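Local coordinates for protein arabinogalactan endo-1,4-beta-galactosidase (Ignisphaera aggregans, PDB 7OSK) that probably hydrolyses the beta-1,4-galactan backbone of arabinogalactan from within the chain, as the calcium-binding family 53 catalytic domain of a longer archaeal glycosidase, at residues 324-335 with 385-394; 350-358 with 370-380. All coordinates share one frame; numbering follows the deposited sequence.

Interaction 1. Residues 324-335 with 385-394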
loop_
_atom_site.group_PDB
_atom_site.type_symbol
_atom_site.label_atom_id
_atom_site.label_comp_id
_atom_site.label_asym_id
_atom_site.label_seq_id
_atom_site.Cartn_x
_atom_site.Cartn_y
_atom_site.Cartn_z
ATOM N N ILE A 324 -3.373 -20.297 -7.504
ATOM C CA ILE A 324 -4.099 -19.157 -8.038
ATOM C C ILE A 324 -5.487 -19.103 -7.408
ATOM O O ILE A 324 -5.995 -18.028 -7.097
ATOM C CB ILE A 324 -4.210 -19.223 -9.574
ATOM C CG1 ILE A 324 -2.811 -19.334 -10.194
ATOM C CG2 ILE A 324 -4.951 -17.998 -10.102
ATOM C CD1 ILE A 324 -2.783 -19.353 -11.713
ATOM N N GLN A 325 -6.090 -20.272 -7.216
ATOM C CA GLN A 325 -7.369 -20.375 -6.518
ATOM C C GLN A 325 -7.218 -19.978 -5.052
ATOM O O GLN A 325 -8.059 -19.266 -4.501
ATOM C CB GLN A 325 -7.924 -21.799 -6.618
ATOM C CG GLN A 325 -9.272 -22.000 -5.934
ATOM C CD GLN A 325 -10.399 -21.287 -6.651
ATOM O OE1 GLN A 325 -10.873 -21.744 -7.691
ATOM N NE2 GLN A 325 -10.836 -20.161 -6.098
ATOM N N GLY A 326 -6.150 -20.457 -4.424
ATOM C CA GLY A 326 -5.902 -20.183 -3.021
ATOM C C GLY A 326 -5.669 -18.709 -2.771
ATOM O O GLY A 326 -6.028 -18.184 -1.716
ATOM N N GLN A 327 -5.059 -18.041 -3.745
ATOM C CA GLN A 327 -4.839 -16.603 -3.676
ATOM C C GLN A 327 -6.171 -15.870 -3.756
ATOM O O GLN A 327 -6.451 -14.975 -2.960
ATOM C CB GLN A 327 -3.914 -16.144 -4.810
ATOM C CG GLN A 327 -3.640 -14.640 -4.831
ATOM C CD GLN A 327 -2.874 -14.194 -6.064
ATOM O OE1 GLN A 327 -3.221 -14.549 -7.191
ATOM N NE2 GLN A 327 -1.824 -13.408 -5.854
ATOM N N ALA A 328 -6.988 -16.263 -4.725
ATOM C CA ALA A 328 -8.274 -15.622 -4.958
ATOM C C ALA A 328 -9.219 -15.853 -3.784
ATOM O O ALA A 328 -9.948 -14.947 -3.375
ATOM C CB ALA A 328 -8.894 -16.137 -6.247
ATOM N N SER A 329 -9.204 -17.070 -3.248
ATOM C CA SER A 329 -10.051 -17.416 -2.112
ATOM C C SER A 329 -9.742 -16.515 -0.924
ATOM O O SER A 329 -10.646 -16.059 -0.223
ATOM C CB SER A 329 -9.860 -18.883 -1.723
ATOM O OG SER A 329 -10.235 -19.746 -2.781
ATOM N N PHE A 330 -8.457 -16.257 -0.704
ATOM C CA PHE A 330 -8.032 -15.390 0.386
ATOM C C PHE A 330 -8.527 -13.957 0.199
ATOM O O PHE A 330 -9.029 -13.345 1.143
ATOM C CB PHE A 330 -6.509 -15.397 0.514
ATOM C CG PHE A 330 -5.961 -14.197 1.228
ATOM C CD1 PHE A 330 -6.251 -13.980 2.566
ATOM C CD2 PHE A 330 -5.162 -13.283 0.565
ATOM C CE1 PHE A 330 -5.754 -12.874 3.227
ATOM C CE2 PHE A 330 -4.659 -12.175 1.222
ATOM C CZ PHE A 330 -4.957 -11.971 2.555
ATOM N N ILE A 331 -8.388 -13.429 -1.014
ATOM C CA ILE A 331 -8.773 -12.048 -1.295
ATOM C C ILE A 331 -10.275 -11.845 -1.123
ATOM O O ILE A 331 -10.707 -10.889 -0.477
ATOM C CB ILE A 331 -8.362 -11.623 -2.722
ATOM C CG1 ILE A 331 -6.837 -11.595 -2.842
ATOM C CG2 ILE A 331 -8.939 -10.244 -3.066
ATOM C CD1 ILE A 331 -6.325 -11.321 -4.249
ATOM N N ARG A 332 -11.068 -12.735 -1.712
ATOM C CA ARG A 332 -12.520 -12.661 -1.587
ATOM C C ARG A 332 -12.938 -12.712 -0.121
ATOM O O ARG A 332 -13.836 -11.980 0.302
ATOM C CB ARG A 332 -13.190 -13.798 -2.361
ATOM C CG ARG A 332 -14.720 -13.782 -2.317
ATOM C CD ARG A 332 -15.280 -15.087 -1.758
ATOM N NE ARG A 332 -15.277 -15.122 -0.295
ATOM C CZ ARG A 332 -16.357 -14.992 0.475
ATOM N NH1 ARG A 332 -17.562 -14.816 -0.056
ATOM N NH2 ARG A 332 -16.233 -15.042 1.793
ATOM N N ASP A 333 -12.280 -13.572 0.652
ATOM C CA ASP A 333 -12.622 -13.755 2.058
ATOM C C ASP A 333 -12.191 -12.559 2.905
ATOM O O ASP A 333 -12.811 -12.261 3.927
ATOM C CB ASP A 333 -11.987 -15.041 2.595
ATOM C CG ASP A 333 -12.624 -16.292 2.017
ATOM O OD1 ASP A 333 -13.703 -16.184 1.398
ATOM O OD2 ASP A 333 -12.048 -17.387 2.186
ATOM N N LEU A 334 -11.135 -11.874 2.477
ATOM C CA LEU A 334 -10.680 -10.671 3.167
ATOM C C LEU A 334 -11.666 -9.529 2.930
ATOM O O LEU A 334 -12.004 -8.789 3.855
ATOM C CB LEU A 334 -9.279 -10.272 2.700
ATOM C CG LEU A 334 -8.608 -9.143 3.489
ATOM C CD1 LEU A 334 -8.299 -9.584 4.912
ATOM C CD2 LEU A 334 -7.342 -8.676 2.788
ATOM N N ILE A 335 -12.119 -9.392 1.686
ATOM C CA ILE A 335 -13.139 -8.404 1.344
ATOM C C ILE A 335 -14.418 -8.697 2.120
ATOM O O ILE A 335 -15.066 -7.788 2.640
ATOM C CB ILE A 335 -13.436 -8.395 -0.176
ATOM C CG1 ILE A 335 -12.210 -7.886 -0.945
ATOM C CG2 ILE A 335 -14.666 -7.532 -0.486
ATOM C CD1 ILE A 335 -12.381 -7.824 -2.460
ATOM N N LEU A 385 -3.181 -13.216 -14.093
ATOM C CA LEU A 385 -3.670 -14.444 -13.485
ATOM C C LEU A 385 -5.193 -14.418 -13.441
ATOM O O LEU A 385 -5.787 -13.349 -13.304
ATOM C CB LEU A 385 -3.103 -14.613 -12.076
ATOM C CG LEU A 385 -1.579 -14.700 -11.967
ATOM C CD1 LEU A 385 -1.145 -14.667 -10.509
ATOM C CD2 LEU A 385 -1.058 -15.957 -12.649
ATOM N N PRO A 386 -5.835 -15.591 -13.553
ATOM C CA PRO A 386 -7.302 -15.613 -13.505
ATOM C C PRO A 386 -7.863 -15.195 -12.147
ATOM O O PRO A 386 -9.077 -15.056 -12.013
ATOM C CB PRO A 386 -7.647 -17.076 -13.816
ATOM C CG PRO A 386 -6.413 -17.848 -13.504
ATOM C CD PRO A 386 -5.266 -16.931 -13.786
ATOM N N SER A 387 -6.990 -14.994 -11.162
ATOM C CA SER A 387 -7.413 -14.549 -9.836
ATOM C C SER A 387 -7.506 -13.026 -9.757
ATOM O O SER A 387 -7.870 -12.473 -8.722
ATOM C CB SER A 387 -6.452 -15.072 -8.765
ATOM O OG SER A 387 -5.113 -14.718 -9.058
ATOM N N LEU A 388 -7.174 -12.353 -10.852
ATOM C CA LEU A 388 -7.268 -10.899 -10.909
ATOM C C LEU A 388 -8.725 -10.470 -11.038
ATOM O O LEU A 388 -9.059 -9.310 -10.810
ATOM C CB LEU A 388 -6.444 -10.352 -12.078
ATOM C CG LEU A 388 -6.352 -8.831 -12.230
ATOM C CD1 LEU A 388 -5.761 -8.171 -10.992
ATOM C CD2 LEU A 388 -5.535 -8.481 -13.458
ATOM N N LYS A 389 -9.589 -11.416 -11.401
ATOM C CA LYS A 389 -11.016 -11.149 -11.544
ATOM C C LYS A 389 -11.731 -11.175 -10.197
ATOM O O LYS A 389 -12.954 -11.055 -10.134
ATOM C CB LYS A 389 -11.661 -12.172 -12.482
ATOM C CG LYS A 389 -11.087 -12.190 -13.885
ATOM C CD LYS A 389 -11.706 -13.309 -14.705
ATOM C CE LYS A 389 -11.147 -13.347 -16.115
ATOM N NZ LYS A 389 -11.699 -14.490 -16.895
ATOM N N VAL A 390 -10.969 -11.342 -9.122
ATOM C CA VAL A 390 -11.552 -11.407 -7.789
ATOM C C VAL A 390 -12.189 -10.069 -7.422
ATOM O O VAL A 390 -13.167 -10.023 -6.681
ATOM C CB VAL A 390 -10.494 -11.796 -6.728
ATOM C CG1 VAL A 390 -9.439 -10.702 -6.585
ATOM C CG2 VAL A 390 -11.155 -12.090 -5.387
ATOM N N PHE A 391 -11.639 -8.984 -7.957
ATOM C CA PHE A 391 -12.152 -7.644 -7.678
ATOM C C PHE A 391 -13.397 -7.313 -8.506
ATOM O O PHE A 391 -13.907 -6.192 -8.451
ATOM C CB PHE A 391 -11.069 -6.599 -7.946
ATOM C CG PHE A 391 -9.768 -6.880 -7.250
ATOM C CD1 PHE A 391 -9.560 -6.465 -5.945
ATOM C CD2 PHE A 391 -8.748 -7.552 -7.902
ATOM C CE1 PHE A 391 -8.367 -6.718 -5.304
ATOM C CE2 PHE A 391 -7.548 -7.807 -7.262
ATOM C CZ PHE A 391 -7.358 -7.390 -5.962
ATOM N N ARG A 392 -13.874 -8.289 -9.277
ATOM C CA ARG A 392 -15.066 -8.119 -10.106
ATOM C C ARG A 392 -16.068 -9.230 -9.813
ATOM O O ARG A 392 -17.280 -9.013 -9.846
ATOM C CB ARG A 392 -14.687 -8.120 -11.590
ATOM C CG ARG A 392 -15.841 -7.854 -12.551
ATOM C CD ARG A 392 -15.438 -8.186 -13.979
ATOM N NE ARG A 392 -15.255 -9.624 -14.170
ATOM C CZ ARG A 392 -14.674 -10.176 -15.232
ATOM N NH1 ARG A 392 -14.202 -9.418 -16.214
ATOM N NH2 ARG A 392 -14.561 -11.496 -15.310
ATOM N N LEU A 393 -15.553 -10.419 -9.522
ATOM C CA LEU A 393 -16.392 -11.588 -9.299
ATOM C C LEU A 393 -16.960 -11.633 -7.881
ATOM O O LEU A 393 -17.770 -12.504 -7.559
ATOM C CB LEU A 393 -15.594 -12.860 -9.586
ATOM C CG LEU A 393 -15.221 -13.093 -11.051
ATOM C CD1 LEU A 393 -14.282 -14.279 -11.176
ATOM C CD2 LEU A 393 -16.464 -13.306 -11.903
ATOM N N VAL A 394 -16.541 -10.697 -7.035
ATOM C CA VAL A 394 -17.127 -10.570 -5.703
ATOM C C VAL A 394 -18.515 -9.944 -5.803
ATOM O O VAL A 394 -19.278 -9.956 -4.836
ATOM C CB VAL A 394 -16.249 -9.723 -4.742
ATOM C CG1 VAL A 394 -15.097 -10.552 -4.199
ATOM C CG2 VAL A 394 -15.743 -8.448 -5.415
#

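Interaction 2. Residues 350-358 with 370-380. With CA (calcium ion), chain C.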
loop_
_atom_site.group_PDB
_atom_site.type_symbol
_atom_site.label_atom_id
_atom_site.label_comp_id
_atom_site.label_asym_id
_atom_site.label_seq_id
_atom_site.Cartn_x
_atom_site.Cartn_y
_atom_site.Cartn_z
ATOM N N PHE A 350 -6.157 -2.889 -0.519
ATOM C CA PHE A 350 -5.170 -2.773 -1.590
ATOM C C PHE A 350 -4.273 -4.000 -1.598
ATOM O O PHE A 350 -3.607 -4.294 -0.606
ATOM C CB PHE A 350 -4.306 -1.521 -1.430
ATOM C CG PHE A 350 -5.054 -0.232 -1.588
ATOM C CD1 PHE A 350 -5.222 0.335 -2.835
ATOM C CD2 PHE A 350 -5.568 0.424 -0.484
ATOM C CE1 PHE A 350 -5.901 1.529 -2.981
ATOM C CE2 PHE A 350 -6.248 1.614 -0.624
ATOM C CZ PHE A 350 -6.413 2.167 -1.874
ATOM N N TYR A 351 -4.248 -4.709 -2.720
ATOM C CA TYR A 351 -3.350 -5.840 -2.878
ATOM C C TYR A 351 -1.952 -5.332 -3.213
ATOM O O TYR A 351 -1.755 -4.683 -4.243
ATOM C CB TYR A 351 -3.854 -6.783 -3.968
ATOM C CG TYR A 351 -3.140 -8.106 -3.976
ATOM C CD1 TYR A 351 -1.925 -8.253 -4.625
ATOM C CD2 TYR A 351 -3.672 -9.206 -3.323
ATOM C CE1 TYR A 351 -1.265 -9.456 -4.631
ATOM C CE2 TYR A 351 -3.020 -10.417 -3.326
ATOM C CZ TYR A 351 -1.815 -10.538 -3.979
ATOM O OH TYR A 351 -1.160 -11.747 -3.978
ATOM N N TRP A 352 -0.985 -5.631 -2.348
ATOM C CA TRP A 352 0.362 -5.081 -2.485
ATOM C C TRP A 352 1.257 -5.968 -3.346
ATOM O O TRP A 352 1.242 -7.192 -3.220
ATOM C CB TRP A 352 1.003 -4.882 -1.107
ATOM C CG TRP A 352 2.257 -4.058 -1.156
ATOM C CD1 TRP A 352 2.346 -2.695 -1.108
ATOM C CD2 TRP A 352 3.599 -4.542 -1.270
ATOM N NE1 TRP A 352 3.660 -2.303 -1.184
ATOM C CE2 TRP A 352 4.450 -3.418 -1.283
ATOM C CE3 TRP A 352 4.164 -5.816 -1.362
ATOM C CZ2 TRP A 352 5.832 -3.531 -1.384
ATOM C CZ3 TRP A 352 5.537 -5.927 -1.462
ATOM C CH2 TRP A 352 6.357 -4.790 -1.472
ATOM N N GLY A 353 2.035 -5.338 -4.219
ATOM C CA GLY A 353 2.933 -6.059 -5.105
ATOM C C GLY A 353 2.180 -6.747 -6.227
ATOM O O GLY A 353 2.627 -7.764 -6.757
ATOM N N ALA A 354 1.034 -6.179 -6.592
ATOM C CA ALA A 354 0.150 -6.774 -7.589
ATOM C C ALA A 354 0.772 -6.788 -8.982
ATOM O O ALA A 354 0.522 -7.697 -9.772
ATOM C CB ALA A 354 -1.170 -6.024 -7.623
ATOM N N THR A 355 1.575 -5.772 -9.272
ATOM C CA THR A 355 2.158 -5.594 -10.597
ATOM C C THR A 355 3.646 -5.923 -10.617
ATOM O O THR A 355 4.324 -5.696 -11.617
ATOM C CB THR A 355 1.971 -4.148 -11.092
ATOM O OG1 THR A 355 2.729 -3.255 -10.264
ATOM C CG2 THR A 355 0.503 -3.756 -11.049
ATOM N N TRP A 356 4.152 -6.462 -9.514
ATOM C CA TRP A 356 5.584 -6.698 -9.386
ATOM C C TRP A 356 5.991 -7.993 -10.091
ATOM O O TRP A 356 6.296 -9.000 -9.452
ATOM C CB TRP A 356 5.985 -6.729 -7.908
ATOM C CG TRP A 356 7.417 -6.365 -7.665
ATOM C CD1 TRP A 356 8.384 -6.154 -8.604
ATOM C CD2 TRP A 356 8.043 -6.155 -6.394
ATOM N NE1 TRP A 356 9.572 -5.831 -7.997
ATOM C CE2 TRP A 356 9.389 -5.825 -6.640
ATOM C CE3 TRP A 356 7.593 -6.218 -5.070
ATOM C CZ2 TRP A 356 10.291 -5.558 -5.615
ATOM C CZ3 TRP A 356 8.491 -5.952 -4.053
ATOM C CH2 TRP A 356 9.825 -5.626 -4.331
ATOM N N ILE A 357 5.990 -7.951 -11.420
ATOM C CA ILE A 357 6.377 -9.099 -12.230
ATOM C C ILE A 357 7.900 -9.193 -12.320
ATOM O O ILE A 357 8.594 -8.191 -12.151
ATOM C CB ILE A 357 5.771 -9.010 -13.647
ATOM C CG1 ILE A 357 6.239 -7.737 -14.361
ATOM C CG2 ILE A 357 4.249 -9.028 -13.569
ATOM C CD1 ILE A 357 6.038 -7.775 -15.859
ATOM N N PRO A 358 8.430 -10.399 -12.587
ATOM C CA PRO A 358 9.885 -10.530 -12.680
ATOM C C PRO A 358 10.426 -9.898 -13.953
ATOM O O PRO A 358 9.971 -10.237 -15.046
ATOM C CB PRO A 358 10.101 -12.044 -12.679
ATOM C CG PRO A 358 8.862 -12.593 -13.274
ATOM C CD PRO A 358 7.747 -11.681 -12.838
ATOM N N ASN A 370 13.796 -10.008 -7.645
ATOM C CA ASN A 370 12.441 -9.926 -7.109
ATOM C C ASN A 370 12.159 -11.024 -6.080
ATOM O O ASN A 370 12.353 -12.202 -6.374
ATOM C CB ASN A 370 11.426 -10.021 -8.248
ATOM C CG ASN A 370 10.055 -9.510 -7.853
ATOM O OD1 ASN A 370 9.710 -9.465 -6.670
ATOM N ND2 ASN A 370 9.262 -9.122 -8.844
ATOM N N PRO A 371 11.711 -10.642 -4.869
ATOM C CA PRO A 371 11.324 -11.629 -3.858
ATOM C C PRO A 371 9.810 -11.788 -3.708
ATOM O O PRO A 371 9.365 -12.357 -2.711
ATOM C CB PRO A 371 11.924 -11.042 -2.584
ATOM C CG PRO A 371 11.730 -9.561 -2.773
ATOM C CD PRO A 371 11.828 -9.299 -4.270
ATOM N N TRP A 372 9.040 -11.304 -4.680
ATOM C CA TRP A 372 7.598 -11.150 -4.506
ATOM C C TRP A 372 6.769 -11.627 -5.704
ATOM O O TRP A 372 5.538 -11.603 -5.657
ATOM C CB TRP A 372 7.285 -9.677 -4.224
ATOM C CG TRP A 372 5.969 -9.441 -3.548
ATOM C CD1 TRP A 372 4.792 -9.098 -4.144
ATOM C CD2 TRP A 372 5.699 -9.524 -2.144
ATOM N NE1 TRP A 372 3.804 -8.963 -3.199
ATOM C CE2 TRP A 372 4.336 -9.221 -1.963
ATOM C CE3 TRP A 372 6.476 -9.828 -1.023
ATOM C CZ2 TRP A 372 3.735 -9.210 -0.708
ATOM C CZ3 TRP A 372 5.875 -9.818 0.222
ATOM C CH2 TRP A 372 4.519 -9.511 0.368
ATOM N N GLU A 373 7.433 -12.075 -6.767
ATOM C CA GLU A 373 6.741 -12.327 -8.031
ATOM C C GLU A 373 5.704 -13.446 -7.919
ATOM O O GLU A 373 4.759 -13.499 -8.709
ATOM C CB GLU A 373 7.743 -12.654 -9.152
ATOM C CG GLU A 373 8.374 -14.050 -9.124
ATOM C CD GLU A 373 9.745 -14.095 -8.470
ATOM O OE1 GLU A 373 10.165 -13.098 -7.838
ATOM O OE2 GLU A 373 10.406 -15.147 -8.594
ATOM N N ASN A 374 5.873 -14.332 -6.942
ATOM C CA ASN A 374 4.910 -15.406 -6.725
ATOM C C ASN A 374 3.734 -14.930 -5.879
ATOM O O ASN A 374 2.867 -15.723 -5.514
ATOM C CB ASN A 374 5.573 -16.623 -6.066
ATOM C CG ASN A 374 6.075 -16.336 -4.665
ATOM O OD1 ASN A 374 6.551 -15.240 -4.375
ATOM N ND2 ASN A 374 5.974 -17.332 -3.788
ATOM N N GLN A 375 3.718 -13.634 -5.568
ATOM C CA GLN A 375 2.615 -13.019 -4.834
ATOM C C GLN A 375 1.949 -11.908 -5.642
ATOM O O GLN A 375 1.045 -11.239 -5.150
ATOM C CB GLN A 375 3.099 -12.450 -3.502
ATOM C CG GLN A 375 3.451 -13.492 -2.462
ATOM C CD GLN A 375 3.613 -12.891 -1.080
ATOM O OE1 GLN A 375 4.645 -13.064 -0.432
ATOM N NE2 GLN A 375 2.591 -12.180 -0.621
ATOM N N ALA A 376 2.405 -11.701 -6.872
ATOM C CA ALA A 376 1.781 -10.723 -7.757
ATOM C C ALA A 376 0.480 -11.290 -8.314
ATOM O O ALA A 376 0.183 -12.466 -8.123
ATOM C CB ALA A 376 2.726 -10.342 -8.886
ATOM N N LEU A 377 -0.297 -10.448 -8.989
ATOM C CA LEU A 377 -1.536 -10.893 -9.624
ATOM C C LEU A 377 -1.315 -11.168 -11.112
ATOM O O LEU A 377 -2.264 -11.426 -11.855
ATOM C CB LEU A 377 -2.641 -9.852 -9.425
ATOM C CG LEU A 377 -3.098 -9.651 -7.975
ATOM C CD1 LEU A 377 -4.071 -8.486 -7.861
ATOM C CD2 LEU A 377 -3.735 -10.918 -7.426
ATOM N N PHE A 378 -0.052 -11.112 -11.532
ATOM C CA PHE A 378 0.358 -11.473 -12.885
ATOM C C PHE A 378 1.417 -12.567 -12.792
ATOM O O PHE A 378 2.156 -12.624 -11.809
ATOM C CB PHE A 378 0.917 -10.261 -13.635
ATOM C CG PHE A 378 -0.077 -9.155 -13.837
ATOM C CD1 PHE A 378 -0.360 -8.265 -12.816
ATOM C CD2 PHE A 378 -0.718 -8.994 -15.056
ATOM C CE1 PHE A 378 -1.272 -7.242 -13.000
ATOM C CE2 PHE A 378 -1.632 -7.972 -15.247
ATOM C CZ PHE A 378 -1.907 -7.094 -14.217
ATOM N N ASP A 379 1.501 -13.430 -13.802
ATOM C CA ASP A 379 2.515 -14.480 -13.792
ATOM C C ASP A 379 3.859 -13.933 -14.268
ATOM O O ASP A 379 3.992 -12.739 -14.540
ATOM C CB ASP A 379 2.083 -15.683 -14.647
ATOM C CG ASP A 379 1.851 -15.333 -16.111
ATOM O OD1 ASP A 379 2.522 -14.426 -16.649
ATOM O OD2 ASP A 379 0.992 -15.996 -16.731
ATOM N N PHE A 380 4.847 -14.814 -14.372
ATOM C CA PHE A 380 6.208 -14.412 -14.708
ATOM C C PHE A 380 6.288 -13.841 -16.119
ATOM O O PHE A 380 7.142 -13.005 -16.414
ATOM C CB PHE A 380 7.160 -15.602 -14.563
ATOM C CG PHE A 380 7.071 -16.288 -13.226
ATOM C CD1 PHE A 380 6.645 -15.594 -12.105
ATOM C CD2 PHE A 380 7.407 -17.624 -13.090
ATOM C CE1 PHE A 380 6.558 -16.218 -10.876
ATOM C CE2 PHE A 380 7.324 -18.254 -11.859
ATOM C CZ PHE A 380 6.898 -17.549 -10.753
HETATM CA CA CA C . 12.104 -14.350 -7.226
HETATM O O HOH W 1 11.000 -7.936 -10.906
#

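Interaction 1. Residues 324-335 with 385-394
Ser387 and Gln327 meet because of how each side chain is turned. Gln327 has CG anti to its backbone N (chi1 179°) and runs on extended, which carries its amide across to 385-394. Ser387 has OG set between its own backbone N and carbonyl carbon (chi1 54°). From there its hydroxyl donates to Gln327 OE1, with OG and OE1 2.7 Å apart. The hydroxyl is tilted 25° from the carbonyl plane of the amide. Together with bonds from NE2 to Tyr351 OH and to the carbonyl O of Ala376, this probably sets which way round the amide lies.

Apolar groups flank this bond along the helix. Ile324 CG2 lies 3.7 Å from Pro386 CG, and the two side chains cross at about a right angle. Ile324 CD1 reaches further, to Leu385 CD2 at 3.9 Å. Ala328 is small enough for a close approach of the backbones. Its CB rests 3.7 Å from Ser387 CB.

One turn on, both methyls of Val390 pack against Ile331. Ile331 CG2 touches Val390 CG1 at 3.6 Å. Val390 CG2 also sits by the carbonyl O of Ala328. At the far end, Val394 CG1 lies 3.8 Å from Arg332 CG, in the aliphatic part of that side chain. The guanidinium group turns away and forms a salt bridge with Asp333 in the same helix.

This is packing on the outer layer of a TIM barrel. Helix 324-342 and segment 385-394 lie side by side, and both pack on strand 346-352: Ile331 and Phe391 touch Tyr351, Ile335 and Phe391 touch Ile349.

Interaction 2. Residues 350-358 with 370-380
Tyr351 OH donates to the carbonyl O of Gln375 at 2.5 Å, with that oxygen in the plane of the phenol ring, at its edge. Leu377 N donates to Ala354 O at 3.0 Å and the bond is fairly straight (163°). Trp372 NE1 reaches Trp352 O at 3.1 Å. Asn370 ND2 bonds Trp356 O from above the carbonyl plane, while its amide lies over the face of the Trp356 indole. Asn370 OD1 accepts from Trp372 N in an Asx turn. Asn370 O and both carboxylate oxygens of Glu373 bind the calcium ion, which Asp301, Asp303, His305 and Asn307 complete. That carboxylate also has Ser302 as a partner.

The edge of Trp352 meets the face of Trp372 in a T-shaped stack, planes at 86° and centroids 4.9 Å apart. Trp356 CE3 packs on Trp372 CB. A leucine in place of Trp372 would probably leave Trp352 O without this donor and the Trp352 edge without its aromatic face. Leu377 CD2 sits over the Tyr351 ring in a CH-pi contact.

The contact closes the C-terminal end of strand 346-352, between strands 287-293 and 51-55, with Phe378 against helix 79-85 and Trp352 reaching Arg92 and Arg94 on strand 90-95.

In the fold
Both contacts belong to the last beta-alpha units of the eight-stranded TIM barrel, their centres 14 Å apart. Helix 324-342 comes first, then strand 346-352, the calcium-binding loop 370-380 and finally 385-394. Interaction 2 therefore falls between the two halves of interaction 1 along the chain. Interaction 1 lies on the outer helical layer. Interaction 2 lies at the C-terminal end of the last strand, the end where TIM-barrel enzymes carry their active sites. They touch directly: the Gln327 amide already joins the two, and Leu385 N probably bonds Leu377 O. Segment 385-394, late in this catalytic domain, is thus joined to helix, strand and calcium loop.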